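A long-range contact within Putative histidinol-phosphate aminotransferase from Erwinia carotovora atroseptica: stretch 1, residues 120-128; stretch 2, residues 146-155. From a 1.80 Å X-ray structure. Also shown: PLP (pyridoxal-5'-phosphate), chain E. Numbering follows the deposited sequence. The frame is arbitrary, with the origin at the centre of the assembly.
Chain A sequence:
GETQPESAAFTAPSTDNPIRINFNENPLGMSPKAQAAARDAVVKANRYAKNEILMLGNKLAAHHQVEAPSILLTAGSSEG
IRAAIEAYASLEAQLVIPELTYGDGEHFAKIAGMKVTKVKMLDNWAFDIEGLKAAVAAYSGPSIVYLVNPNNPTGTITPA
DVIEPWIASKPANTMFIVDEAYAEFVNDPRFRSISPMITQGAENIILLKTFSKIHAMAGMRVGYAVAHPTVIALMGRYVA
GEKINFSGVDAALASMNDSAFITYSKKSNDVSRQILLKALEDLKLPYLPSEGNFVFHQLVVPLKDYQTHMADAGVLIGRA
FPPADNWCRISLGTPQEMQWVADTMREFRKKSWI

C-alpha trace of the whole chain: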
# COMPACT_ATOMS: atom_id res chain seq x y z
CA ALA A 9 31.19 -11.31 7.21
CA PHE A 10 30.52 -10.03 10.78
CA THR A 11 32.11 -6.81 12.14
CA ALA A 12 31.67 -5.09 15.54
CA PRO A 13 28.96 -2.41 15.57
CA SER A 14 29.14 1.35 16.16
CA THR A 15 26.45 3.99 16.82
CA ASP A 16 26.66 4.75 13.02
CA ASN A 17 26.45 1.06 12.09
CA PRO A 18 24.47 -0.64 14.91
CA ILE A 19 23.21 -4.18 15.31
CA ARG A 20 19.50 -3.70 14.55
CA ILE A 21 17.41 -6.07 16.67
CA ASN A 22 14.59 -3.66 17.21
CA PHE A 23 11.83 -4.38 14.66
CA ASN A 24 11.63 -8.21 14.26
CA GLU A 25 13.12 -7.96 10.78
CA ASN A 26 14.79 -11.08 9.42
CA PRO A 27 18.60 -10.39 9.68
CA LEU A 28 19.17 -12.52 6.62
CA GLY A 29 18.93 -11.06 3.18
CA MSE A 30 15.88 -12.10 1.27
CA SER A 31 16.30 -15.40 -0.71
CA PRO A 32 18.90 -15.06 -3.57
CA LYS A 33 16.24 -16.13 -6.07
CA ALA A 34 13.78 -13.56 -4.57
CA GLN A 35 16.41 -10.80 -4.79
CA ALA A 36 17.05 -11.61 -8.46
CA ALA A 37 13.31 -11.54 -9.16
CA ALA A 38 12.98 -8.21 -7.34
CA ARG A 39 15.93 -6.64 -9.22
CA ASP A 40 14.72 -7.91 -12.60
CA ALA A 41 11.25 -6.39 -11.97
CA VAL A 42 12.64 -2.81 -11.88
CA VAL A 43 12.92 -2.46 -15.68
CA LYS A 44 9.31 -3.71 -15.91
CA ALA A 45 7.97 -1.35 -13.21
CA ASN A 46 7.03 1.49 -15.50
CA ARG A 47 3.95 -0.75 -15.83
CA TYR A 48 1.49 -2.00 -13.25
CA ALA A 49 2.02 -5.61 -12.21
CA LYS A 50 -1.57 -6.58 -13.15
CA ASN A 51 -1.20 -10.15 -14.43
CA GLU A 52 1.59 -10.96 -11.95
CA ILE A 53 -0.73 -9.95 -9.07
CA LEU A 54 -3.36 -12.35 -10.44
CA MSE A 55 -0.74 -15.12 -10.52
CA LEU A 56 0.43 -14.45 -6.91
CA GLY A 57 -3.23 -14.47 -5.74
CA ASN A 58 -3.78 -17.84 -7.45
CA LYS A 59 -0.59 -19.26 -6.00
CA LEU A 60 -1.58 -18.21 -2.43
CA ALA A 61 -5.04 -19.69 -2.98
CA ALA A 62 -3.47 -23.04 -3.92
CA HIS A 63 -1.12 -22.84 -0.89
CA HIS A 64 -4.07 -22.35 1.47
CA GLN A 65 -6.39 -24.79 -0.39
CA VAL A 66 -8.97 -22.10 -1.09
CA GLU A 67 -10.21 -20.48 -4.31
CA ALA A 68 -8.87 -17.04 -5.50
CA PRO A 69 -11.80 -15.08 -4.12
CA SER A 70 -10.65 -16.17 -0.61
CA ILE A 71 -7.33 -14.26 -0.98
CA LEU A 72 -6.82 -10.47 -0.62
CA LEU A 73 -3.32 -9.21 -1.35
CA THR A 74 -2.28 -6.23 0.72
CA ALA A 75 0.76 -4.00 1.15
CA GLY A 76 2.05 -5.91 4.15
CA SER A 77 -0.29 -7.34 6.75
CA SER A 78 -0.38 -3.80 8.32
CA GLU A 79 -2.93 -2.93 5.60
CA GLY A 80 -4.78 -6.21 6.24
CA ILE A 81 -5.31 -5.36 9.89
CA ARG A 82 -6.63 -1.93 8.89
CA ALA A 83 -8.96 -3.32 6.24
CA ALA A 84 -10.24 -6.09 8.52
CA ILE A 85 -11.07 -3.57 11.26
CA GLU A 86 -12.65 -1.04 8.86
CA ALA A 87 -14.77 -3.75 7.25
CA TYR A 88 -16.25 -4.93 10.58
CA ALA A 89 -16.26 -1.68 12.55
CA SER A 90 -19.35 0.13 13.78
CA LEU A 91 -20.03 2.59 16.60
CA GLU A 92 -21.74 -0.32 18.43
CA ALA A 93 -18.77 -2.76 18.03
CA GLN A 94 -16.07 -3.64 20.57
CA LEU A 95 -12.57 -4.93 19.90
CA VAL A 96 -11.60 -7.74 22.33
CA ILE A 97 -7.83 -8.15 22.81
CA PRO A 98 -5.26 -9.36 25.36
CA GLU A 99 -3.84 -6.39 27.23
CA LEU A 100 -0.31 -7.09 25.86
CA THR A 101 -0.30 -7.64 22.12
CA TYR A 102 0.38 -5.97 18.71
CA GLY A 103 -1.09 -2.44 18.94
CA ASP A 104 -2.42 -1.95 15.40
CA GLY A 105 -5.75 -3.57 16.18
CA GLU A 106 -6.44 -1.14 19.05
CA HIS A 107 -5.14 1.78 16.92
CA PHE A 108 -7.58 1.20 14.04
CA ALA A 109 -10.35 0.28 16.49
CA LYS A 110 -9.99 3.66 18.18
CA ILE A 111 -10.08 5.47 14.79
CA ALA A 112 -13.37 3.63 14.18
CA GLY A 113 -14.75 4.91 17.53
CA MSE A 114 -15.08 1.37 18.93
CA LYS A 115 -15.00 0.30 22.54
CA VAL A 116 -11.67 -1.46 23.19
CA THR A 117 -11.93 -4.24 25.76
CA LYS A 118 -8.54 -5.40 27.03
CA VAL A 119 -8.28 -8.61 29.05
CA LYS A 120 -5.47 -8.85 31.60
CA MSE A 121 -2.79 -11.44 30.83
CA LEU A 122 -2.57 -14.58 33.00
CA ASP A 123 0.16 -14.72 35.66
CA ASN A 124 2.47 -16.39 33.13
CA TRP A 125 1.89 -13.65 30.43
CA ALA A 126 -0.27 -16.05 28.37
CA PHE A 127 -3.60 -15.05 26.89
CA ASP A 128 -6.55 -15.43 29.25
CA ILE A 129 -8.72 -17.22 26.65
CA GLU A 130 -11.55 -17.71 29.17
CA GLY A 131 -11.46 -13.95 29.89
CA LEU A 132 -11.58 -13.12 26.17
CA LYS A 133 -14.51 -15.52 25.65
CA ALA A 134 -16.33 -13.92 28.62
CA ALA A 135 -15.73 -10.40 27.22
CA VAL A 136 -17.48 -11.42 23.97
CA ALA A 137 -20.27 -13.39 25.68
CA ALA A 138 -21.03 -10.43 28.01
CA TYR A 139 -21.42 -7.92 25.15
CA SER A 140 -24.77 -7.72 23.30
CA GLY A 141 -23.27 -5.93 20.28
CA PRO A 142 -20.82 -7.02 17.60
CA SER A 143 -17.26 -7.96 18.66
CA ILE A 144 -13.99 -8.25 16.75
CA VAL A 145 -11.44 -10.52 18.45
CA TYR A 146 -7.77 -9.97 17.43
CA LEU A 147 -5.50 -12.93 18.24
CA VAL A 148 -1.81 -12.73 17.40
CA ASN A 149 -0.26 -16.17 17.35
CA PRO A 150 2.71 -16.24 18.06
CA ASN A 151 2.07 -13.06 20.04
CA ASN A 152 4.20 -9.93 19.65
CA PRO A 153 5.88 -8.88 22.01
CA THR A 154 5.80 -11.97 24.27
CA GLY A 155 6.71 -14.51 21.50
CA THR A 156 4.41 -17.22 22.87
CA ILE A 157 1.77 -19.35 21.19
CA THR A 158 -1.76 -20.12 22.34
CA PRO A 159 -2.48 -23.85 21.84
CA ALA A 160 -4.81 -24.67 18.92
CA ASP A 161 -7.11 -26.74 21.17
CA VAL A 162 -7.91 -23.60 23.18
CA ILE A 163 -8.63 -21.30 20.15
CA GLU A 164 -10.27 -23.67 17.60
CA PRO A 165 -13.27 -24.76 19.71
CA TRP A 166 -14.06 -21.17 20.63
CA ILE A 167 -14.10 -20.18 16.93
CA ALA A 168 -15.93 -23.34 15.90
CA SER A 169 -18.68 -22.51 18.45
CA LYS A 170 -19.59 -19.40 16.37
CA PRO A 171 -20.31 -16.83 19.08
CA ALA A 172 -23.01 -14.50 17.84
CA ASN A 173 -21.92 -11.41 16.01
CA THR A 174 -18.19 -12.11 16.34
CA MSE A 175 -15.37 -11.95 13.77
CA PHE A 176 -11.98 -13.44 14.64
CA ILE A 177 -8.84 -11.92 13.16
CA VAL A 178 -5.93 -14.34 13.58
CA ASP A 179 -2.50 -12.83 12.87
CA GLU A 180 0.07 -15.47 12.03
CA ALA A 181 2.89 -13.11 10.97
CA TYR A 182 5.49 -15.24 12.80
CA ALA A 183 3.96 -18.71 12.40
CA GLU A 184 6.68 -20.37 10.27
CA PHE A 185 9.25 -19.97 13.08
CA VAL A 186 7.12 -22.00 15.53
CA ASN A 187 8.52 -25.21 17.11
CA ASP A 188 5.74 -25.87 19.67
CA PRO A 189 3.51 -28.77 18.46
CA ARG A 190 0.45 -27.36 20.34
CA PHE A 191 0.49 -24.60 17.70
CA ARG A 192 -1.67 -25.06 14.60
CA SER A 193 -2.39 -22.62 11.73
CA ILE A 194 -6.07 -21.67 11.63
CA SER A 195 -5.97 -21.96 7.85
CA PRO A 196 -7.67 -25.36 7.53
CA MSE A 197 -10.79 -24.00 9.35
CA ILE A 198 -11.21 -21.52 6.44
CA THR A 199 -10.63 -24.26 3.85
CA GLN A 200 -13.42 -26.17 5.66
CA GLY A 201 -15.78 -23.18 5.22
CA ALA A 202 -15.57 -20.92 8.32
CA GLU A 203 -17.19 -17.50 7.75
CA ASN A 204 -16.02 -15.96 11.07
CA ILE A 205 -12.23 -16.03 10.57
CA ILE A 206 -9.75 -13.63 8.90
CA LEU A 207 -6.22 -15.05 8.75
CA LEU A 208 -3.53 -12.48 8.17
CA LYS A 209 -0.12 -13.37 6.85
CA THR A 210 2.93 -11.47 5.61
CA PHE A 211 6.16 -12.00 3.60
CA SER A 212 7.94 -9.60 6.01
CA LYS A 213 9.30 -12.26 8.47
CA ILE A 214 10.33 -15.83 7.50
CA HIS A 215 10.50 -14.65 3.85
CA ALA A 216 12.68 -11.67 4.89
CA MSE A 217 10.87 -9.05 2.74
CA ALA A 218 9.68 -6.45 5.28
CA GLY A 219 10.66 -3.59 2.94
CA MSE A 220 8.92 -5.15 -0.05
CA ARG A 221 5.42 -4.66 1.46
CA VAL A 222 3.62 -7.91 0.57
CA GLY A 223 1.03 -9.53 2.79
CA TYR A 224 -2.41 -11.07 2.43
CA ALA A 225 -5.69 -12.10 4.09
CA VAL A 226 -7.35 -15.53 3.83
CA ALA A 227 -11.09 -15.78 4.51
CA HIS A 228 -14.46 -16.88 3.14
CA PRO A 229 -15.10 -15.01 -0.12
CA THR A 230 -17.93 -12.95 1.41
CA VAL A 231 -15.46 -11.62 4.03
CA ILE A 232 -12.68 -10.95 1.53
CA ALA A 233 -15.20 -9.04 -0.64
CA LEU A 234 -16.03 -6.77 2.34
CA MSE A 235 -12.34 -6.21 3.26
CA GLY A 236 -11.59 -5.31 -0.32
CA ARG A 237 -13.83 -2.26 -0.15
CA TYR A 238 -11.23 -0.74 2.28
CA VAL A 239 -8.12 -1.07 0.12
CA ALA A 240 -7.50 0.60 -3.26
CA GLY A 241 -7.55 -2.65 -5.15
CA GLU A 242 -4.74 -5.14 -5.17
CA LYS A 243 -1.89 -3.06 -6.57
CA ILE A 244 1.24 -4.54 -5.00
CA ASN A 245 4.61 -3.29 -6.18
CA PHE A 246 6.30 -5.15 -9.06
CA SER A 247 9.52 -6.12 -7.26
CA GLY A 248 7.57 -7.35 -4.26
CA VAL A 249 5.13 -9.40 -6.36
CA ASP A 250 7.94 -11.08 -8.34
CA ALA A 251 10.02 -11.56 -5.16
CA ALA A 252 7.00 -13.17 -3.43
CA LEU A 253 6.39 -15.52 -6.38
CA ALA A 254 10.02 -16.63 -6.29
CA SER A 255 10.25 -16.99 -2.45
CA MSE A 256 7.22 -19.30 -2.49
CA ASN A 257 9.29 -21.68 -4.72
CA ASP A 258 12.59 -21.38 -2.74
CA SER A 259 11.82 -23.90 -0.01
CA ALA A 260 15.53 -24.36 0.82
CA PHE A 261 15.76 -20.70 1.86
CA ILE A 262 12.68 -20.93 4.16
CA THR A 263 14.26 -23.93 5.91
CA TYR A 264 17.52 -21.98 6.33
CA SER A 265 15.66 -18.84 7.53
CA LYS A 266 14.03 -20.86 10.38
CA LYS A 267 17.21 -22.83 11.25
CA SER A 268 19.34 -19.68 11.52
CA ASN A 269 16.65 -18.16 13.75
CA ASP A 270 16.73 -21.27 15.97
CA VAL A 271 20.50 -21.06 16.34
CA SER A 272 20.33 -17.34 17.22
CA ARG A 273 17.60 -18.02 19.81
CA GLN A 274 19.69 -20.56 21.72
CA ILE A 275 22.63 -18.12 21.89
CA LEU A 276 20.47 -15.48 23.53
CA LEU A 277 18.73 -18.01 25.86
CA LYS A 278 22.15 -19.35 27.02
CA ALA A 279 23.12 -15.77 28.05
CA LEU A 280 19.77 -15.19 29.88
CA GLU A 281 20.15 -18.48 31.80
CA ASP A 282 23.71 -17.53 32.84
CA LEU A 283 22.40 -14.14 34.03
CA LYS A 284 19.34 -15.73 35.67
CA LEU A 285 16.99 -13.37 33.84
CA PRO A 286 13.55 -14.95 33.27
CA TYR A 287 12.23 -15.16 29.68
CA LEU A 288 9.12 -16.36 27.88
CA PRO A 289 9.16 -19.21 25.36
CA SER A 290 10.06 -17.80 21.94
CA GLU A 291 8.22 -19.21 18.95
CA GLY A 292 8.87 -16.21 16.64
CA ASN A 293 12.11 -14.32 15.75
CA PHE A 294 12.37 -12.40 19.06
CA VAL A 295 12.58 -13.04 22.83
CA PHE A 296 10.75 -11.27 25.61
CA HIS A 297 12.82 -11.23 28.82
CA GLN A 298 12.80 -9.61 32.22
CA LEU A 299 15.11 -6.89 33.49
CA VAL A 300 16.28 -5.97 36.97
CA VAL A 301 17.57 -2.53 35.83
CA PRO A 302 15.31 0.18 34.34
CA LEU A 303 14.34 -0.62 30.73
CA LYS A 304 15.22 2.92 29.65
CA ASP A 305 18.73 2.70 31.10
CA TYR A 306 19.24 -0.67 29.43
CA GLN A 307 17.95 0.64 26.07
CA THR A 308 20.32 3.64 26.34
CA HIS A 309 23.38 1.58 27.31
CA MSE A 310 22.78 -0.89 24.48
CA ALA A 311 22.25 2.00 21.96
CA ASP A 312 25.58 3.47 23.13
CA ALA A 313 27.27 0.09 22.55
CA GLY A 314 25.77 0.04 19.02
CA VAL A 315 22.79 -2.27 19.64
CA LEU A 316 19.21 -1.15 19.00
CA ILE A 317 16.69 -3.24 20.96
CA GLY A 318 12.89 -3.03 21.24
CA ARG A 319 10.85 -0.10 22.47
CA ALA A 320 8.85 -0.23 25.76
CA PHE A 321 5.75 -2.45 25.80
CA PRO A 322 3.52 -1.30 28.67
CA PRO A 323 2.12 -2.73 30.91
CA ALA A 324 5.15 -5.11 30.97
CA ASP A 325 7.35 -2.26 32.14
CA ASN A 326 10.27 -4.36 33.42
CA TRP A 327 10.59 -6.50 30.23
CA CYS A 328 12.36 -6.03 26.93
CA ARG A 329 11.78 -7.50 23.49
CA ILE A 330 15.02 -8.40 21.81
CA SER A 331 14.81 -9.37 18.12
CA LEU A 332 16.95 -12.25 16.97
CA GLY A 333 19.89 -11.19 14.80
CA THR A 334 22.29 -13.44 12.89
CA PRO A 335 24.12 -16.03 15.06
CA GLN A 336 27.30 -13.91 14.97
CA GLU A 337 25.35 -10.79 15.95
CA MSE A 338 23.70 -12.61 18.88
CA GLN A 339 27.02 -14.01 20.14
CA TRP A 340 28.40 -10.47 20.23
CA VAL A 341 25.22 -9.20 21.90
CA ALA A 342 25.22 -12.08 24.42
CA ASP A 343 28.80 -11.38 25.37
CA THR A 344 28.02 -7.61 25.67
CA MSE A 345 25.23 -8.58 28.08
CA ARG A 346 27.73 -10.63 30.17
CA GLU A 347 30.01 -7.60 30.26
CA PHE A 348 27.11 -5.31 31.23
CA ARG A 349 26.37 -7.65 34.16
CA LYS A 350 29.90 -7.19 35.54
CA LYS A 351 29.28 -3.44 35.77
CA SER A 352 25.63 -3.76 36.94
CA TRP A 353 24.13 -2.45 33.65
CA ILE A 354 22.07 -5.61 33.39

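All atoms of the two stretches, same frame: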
# COMPACT_ATOMS: atom_id res chain seq x y z
N LYS A 120 -6.76 -8.71 30.91
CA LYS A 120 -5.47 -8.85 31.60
C LYS A 120 -4.82 -10.18 31.24
O LYS A 120 -5.50 -11.18 31.07
CB LYS A 120 -5.69 -8.71 33.11
CG LYS A 120 -4.41 -8.63 33.95
CD LYS A 120 -4.73 -8.58 35.46
CE LYS A 120 -3.44 -8.43 36.30
NZ LYS A 120 -3.66 -7.44 37.41
N MSE A 121 -3.51 -10.19 31.07
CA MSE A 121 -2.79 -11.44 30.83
C MSE A 121 -2.82 -12.33 32.09
O MSE A 121 -2.99 -11.84 33.22
CB MSE A 121 -1.32 -11.18 30.48
CG MSE A 121 -1.09 -10.20 29.32
SE MSE A 121 -2.12 -10.50 27.71
CE MSE A 121 -0.88 -11.65 26.79
N LEU A 122 -2.71 -13.64 31.89
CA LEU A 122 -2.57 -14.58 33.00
C LEU A 122 -1.22 -14.34 33.65
O LEU A 122 -0.36 -13.68 33.06
CB LEU A 122 -2.73 -16.05 32.56
CG LEU A 122 -4.16 -16.37 32.09
CD1 LEU A 122 -4.27 -17.81 31.68
CD2 LEU A 122 -5.24 -16.03 33.15
N ASP A 123 -1.04 -14.92 34.85
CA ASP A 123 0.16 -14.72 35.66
C ASP A 123 1.42 -15.27 35.02
O ASP A 123 2.51 -15.03 35.54
CB ASP A 123 0.01 -15.29 37.11
CG ASP A 123 -0.19 -16.82 37.16
OD1 ASP A 123 0.21 -17.53 36.19
OD2 ASP A 123 -0.74 -17.33 38.18
N ASN A 124 1.28 -15.99 33.91
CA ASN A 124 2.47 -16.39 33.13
C ASN A 124 2.63 -15.66 31.79
O ASN A 124 3.42 -16.09 30.93
CB ASN A 124 2.52 -17.93 32.97
CG ASN A 124 1.34 -18.48 32.16
OD1 ASN A 124 0.25 -17.92 32.17
ND2 ASN A 124 1.58 -19.57 31.45
N TRP A 125 1.93 -14.53 31.64
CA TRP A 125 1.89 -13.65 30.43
C TRP A 125 1.16 -14.25 29.20
O TRP A 125 1.19 -13.69 28.11
CB TRP A 125 3.27 -13.09 30.02
CG TRP A 125 3.87 -11.93 30.90
CD1 TRP A 125 5.03 -12.00 31.62
CD2 TRP A 125 3.36 -10.58 31.11
NE1 TRP A 125 5.27 -10.80 32.27
CE2 TRP A 125 4.27 -9.92 31.98
CE3 TRP A 125 2.21 -9.88 30.70
CZ2 TRP A 125 4.07 -8.60 32.43
CZ3 TRP A 125 2.02 -8.56 31.15
CH2 TRP A 125 2.94 -7.94 32.01
N ALA A 126 0.51 -15.39 29.41
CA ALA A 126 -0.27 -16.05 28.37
C ALA A 126 -1.62 -15.35 28.26
O ALA A 126 -2.06 -14.66 29.18
CB ALA A 126 -0.47 -17.55 28.70
N PHE A 127 -2.28 -15.56 27.13
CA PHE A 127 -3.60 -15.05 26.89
C PHE A 127 -4.54 -15.68 27.92
O PHE A 127 -4.42 -16.85 28.21
CB PHE A 127 -4.09 -15.47 25.51
CG PHE A 127 -3.47 -14.73 24.36
CD1 PHE A 127 -2.44 -13.83 24.52
CD2 PHE A 127 -3.90 -15.02 23.07
CE1 PHE A 127 -1.90 -13.19 23.39
CE2 PHE A 127 -3.36 -14.39 21.97
CZ PHE A 127 -2.36 -13.50 22.12
N ASP A 128 -5.45 -14.89 28.46
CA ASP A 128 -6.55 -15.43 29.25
C ASP A 128 -7.71 -15.71 28.27
O ASP A 128 -8.62 -14.88 28.11
CB ASP A 128 -6.94 -14.44 30.35
CG ASP A 128 -8.11 -14.91 31.19
OD1 ASP A 128 -8.59 -16.04 31.02
OD2 ASP A 128 -8.58 -14.13 32.04
N TYR A 146 -9.06 -9.99 18.15
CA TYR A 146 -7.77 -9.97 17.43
C TYR A 146 -6.75 -10.79 18.23
O TYR A 146 -6.38 -10.39 19.34
CB TYR A 146 -7.33 -8.52 17.21
CG TYR A 146 -5.96 -8.32 16.59
CD1 TYR A 146 -5.66 -8.85 15.33
CD2 TYR A 146 -4.97 -7.60 17.24
CE1 TYR A 146 -4.44 -8.68 14.75
CE2 TYR A 146 -3.72 -7.39 16.65
CZ TYR A 146 -3.46 -7.96 15.41
OH TYR A 146 -2.23 -7.82 14.80
N LEU A 147 -6.33 -11.91 17.63
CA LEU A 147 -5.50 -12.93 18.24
C LEU A 147 -4.23 -13.06 17.43
O LEU A 147 -4.25 -13.50 16.29
CB LEU A 147 -6.22 -14.27 18.27
CG LEU A 147 -7.56 -14.38 19.02
CD1 LEU A 147 -8.12 -15.82 18.84
CD2 LEU A 147 -7.44 -14.00 20.51
N VAL A 148 -3.13 -12.61 18.01
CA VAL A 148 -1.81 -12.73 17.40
C VAL A 148 -1.16 -13.98 17.94
O VAL A 148 -1.06 -14.18 19.18
CB VAL A 148 -0.97 -11.45 17.68
CG1 VAL A 148 0.38 -11.55 16.91
CG2 VAL A 148 -1.78 -10.19 17.27
N ASN A 149 -0.67 -14.82 17.02
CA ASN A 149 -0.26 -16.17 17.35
C ASN A 149 0.80 -16.62 16.38
O ASN A 149 0.46 -16.97 15.26
CB ASN A 149 -1.44 -17.16 17.24
CG ASN A 149 -1.22 -18.44 18.03
OD1 ASN A 149 -0.49 -18.44 19.05
ND2 ASN A 149 -1.80 -19.57 17.54
N PRO A 150 2.09 -16.63 16.79
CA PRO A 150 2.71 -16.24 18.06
C PRO A 150 2.49 -14.78 18.36
O PRO A 150 2.47 -14.00 17.45
CB PRO A 150 4.21 -16.49 17.81
CG PRO A 150 4.27 -17.52 16.75
CD PRO A 150 3.06 -17.26 15.88
N ASN A 151 2.32 -14.44 19.63
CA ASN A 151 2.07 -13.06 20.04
C ASN A 151 3.34 -12.23 19.92
O ASN A 151 4.42 -12.73 20.12
CB ASN A 151 1.52 -13.02 21.47
CG ASN A 151 0.97 -11.65 21.86
OD1 ASN A 151 0.37 -10.94 21.05
ND2 ASN A 151 1.16 -11.28 23.13
N ASN A 152 3.16 -10.95 19.63
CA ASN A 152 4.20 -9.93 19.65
C ASN A 152 3.69 -8.97 20.67
O ASN A 152 2.59 -8.42 20.50
CB ASN A 152 4.33 -9.29 18.24
CG ASN A 152 5.35 -8.14 18.18
OD1 ASN A 152 6.06 -7.86 19.15
ND2 ASN A 152 5.44 -7.47 17.02
N PRO A 153 4.46 -8.72 21.78
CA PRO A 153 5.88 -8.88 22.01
C PRO A 153 6.34 -10.11 22.78
O PRO A 153 7.54 -10.33 22.84
CB PRO A 153 6.21 -7.63 22.84
CG PRO A 153 5.02 -7.50 23.70
CD PRO A 153 3.87 -7.81 22.78
N THR A 154 5.42 -10.90 23.33
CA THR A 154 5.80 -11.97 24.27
C THR A 154 6.50 -13.15 23.56
O THR A 154 7.30 -13.82 24.17
CB THR A 154 4.59 -12.55 25.01
OG1 THR A 154 3.64 -13.06 24.05
CG2 THR A 154 3.92 -11.48 25.93
N GLY A 155 6.16 -13.39 22.30
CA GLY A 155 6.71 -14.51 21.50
C GLY A 155 6.02 -15.87 21.66
O GLY A 155 6.39 -16.83 21.00
N1 PLP E . 1.38 -8.44 12.66
C2 PLP E . 2.34 -8.56 13.64
C2A PLP E . 2.05 -9.45 14.82
C3 PLP E . 3.52 -7.84 13.51
O3 PLP E . 4.46 -7.94 14.49
C4 PLP E . 3.72 -6.99 12.39
C4A PLP E . 5.04 -6.31 12.17
O4A PLP E . 5.48 -5.68 13.13
C5 PLP E . 2.73 -6.87 11.42
C6 PLP E . 1.55 -7.60 11.59
C5A PLP E . 2.87 -5.97 10.21
O4P PLP E . 3.96 -6.33 9.33
P PLP E . 3.87 -6.05 7.76
O1P PLP E . 3.05 -4.85 7.44
O2P PLP E . 3.28 -7.34 7.25
O3P PLP E . 5.34 -5.90 7.40
O HOH W 1 1.26 -13.73 25.15

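Residues 120-128 pack against residues 146-155 through a small contact, 238 Å² counted over both sides, that has no direct hydrogen bond; side-chain packing and one bridging water join the two. K120 lies out of reach, its extended side chain exposed to solvent. M121, present as selenomethionine, is the first residue to touch: its CA-to-CB bond points toward stretch 2, and with chi1 and chi2 both m and chi3 at -91°, M121 CE lies 4.2 Å from N151 ND2. L122, D123 and N124 make no contact with stretch 2. They form most of a type I beta turn, L122 to W125, closed by W125 N donating to L122 O (2.8 Å); L122 N also donates to A126 O (3.0 Å). All three are exposed, and the chain comes back to stretch 2 at W125.

W125 contributes mainly through its near end. Its CB points toward stretch 2 and lies 4.4 Å from T154 CG2, while the end of the indole leads away. W125 O, 4.1 Å from the same T154 CG2, faces a water that donates to it (3.0 Å between W125 O and the water O). That water accepts from N151 ND2 (3.2 Å to its O) and hydrogen-bonds to T154 OG1 (2.7 Å to its O), so one molecule links a backbone carbonyl of stretch 1 to two polar side chains of stretch 2. T154 suits this place because its methyl packs against W125 while its hydroxyl meets the water. A126 points its small side chain away.

F127 is the centre of the contact, with 85 Å² covered by stretch 2; it is buried, as are M121, L147, V148, N151 and T154. Its CA-to-CB bond runs sideways, but with chi1 at -74° the flat, apolar ring extends to the other stretch. F127 CZ reaches 3.3 Å from V148 O, and F127 CE2 lies 4.4 Å from L147 CD2, an apolar contact that suits leucine beside a phenyl ring. N151 CG sits at the ring edge, 3.6 Å from F127 CE1. Thus N151, with chi1 t, meets both the aromatic edge and the water; its backbone O accepts from G155 N (2.9 Å), tying together the loop that presents N151 and T154. G155 has a phi of 84°, a value that favours glycine.

D128 does not touch stretch 2; its side chain caps the following helix. Stretch 2 also contacts the cofactor: N152 ND2 donates to PLP O3 (2.8 Å), and V148 CG1 approaches PLP C2A to 3.4 Å.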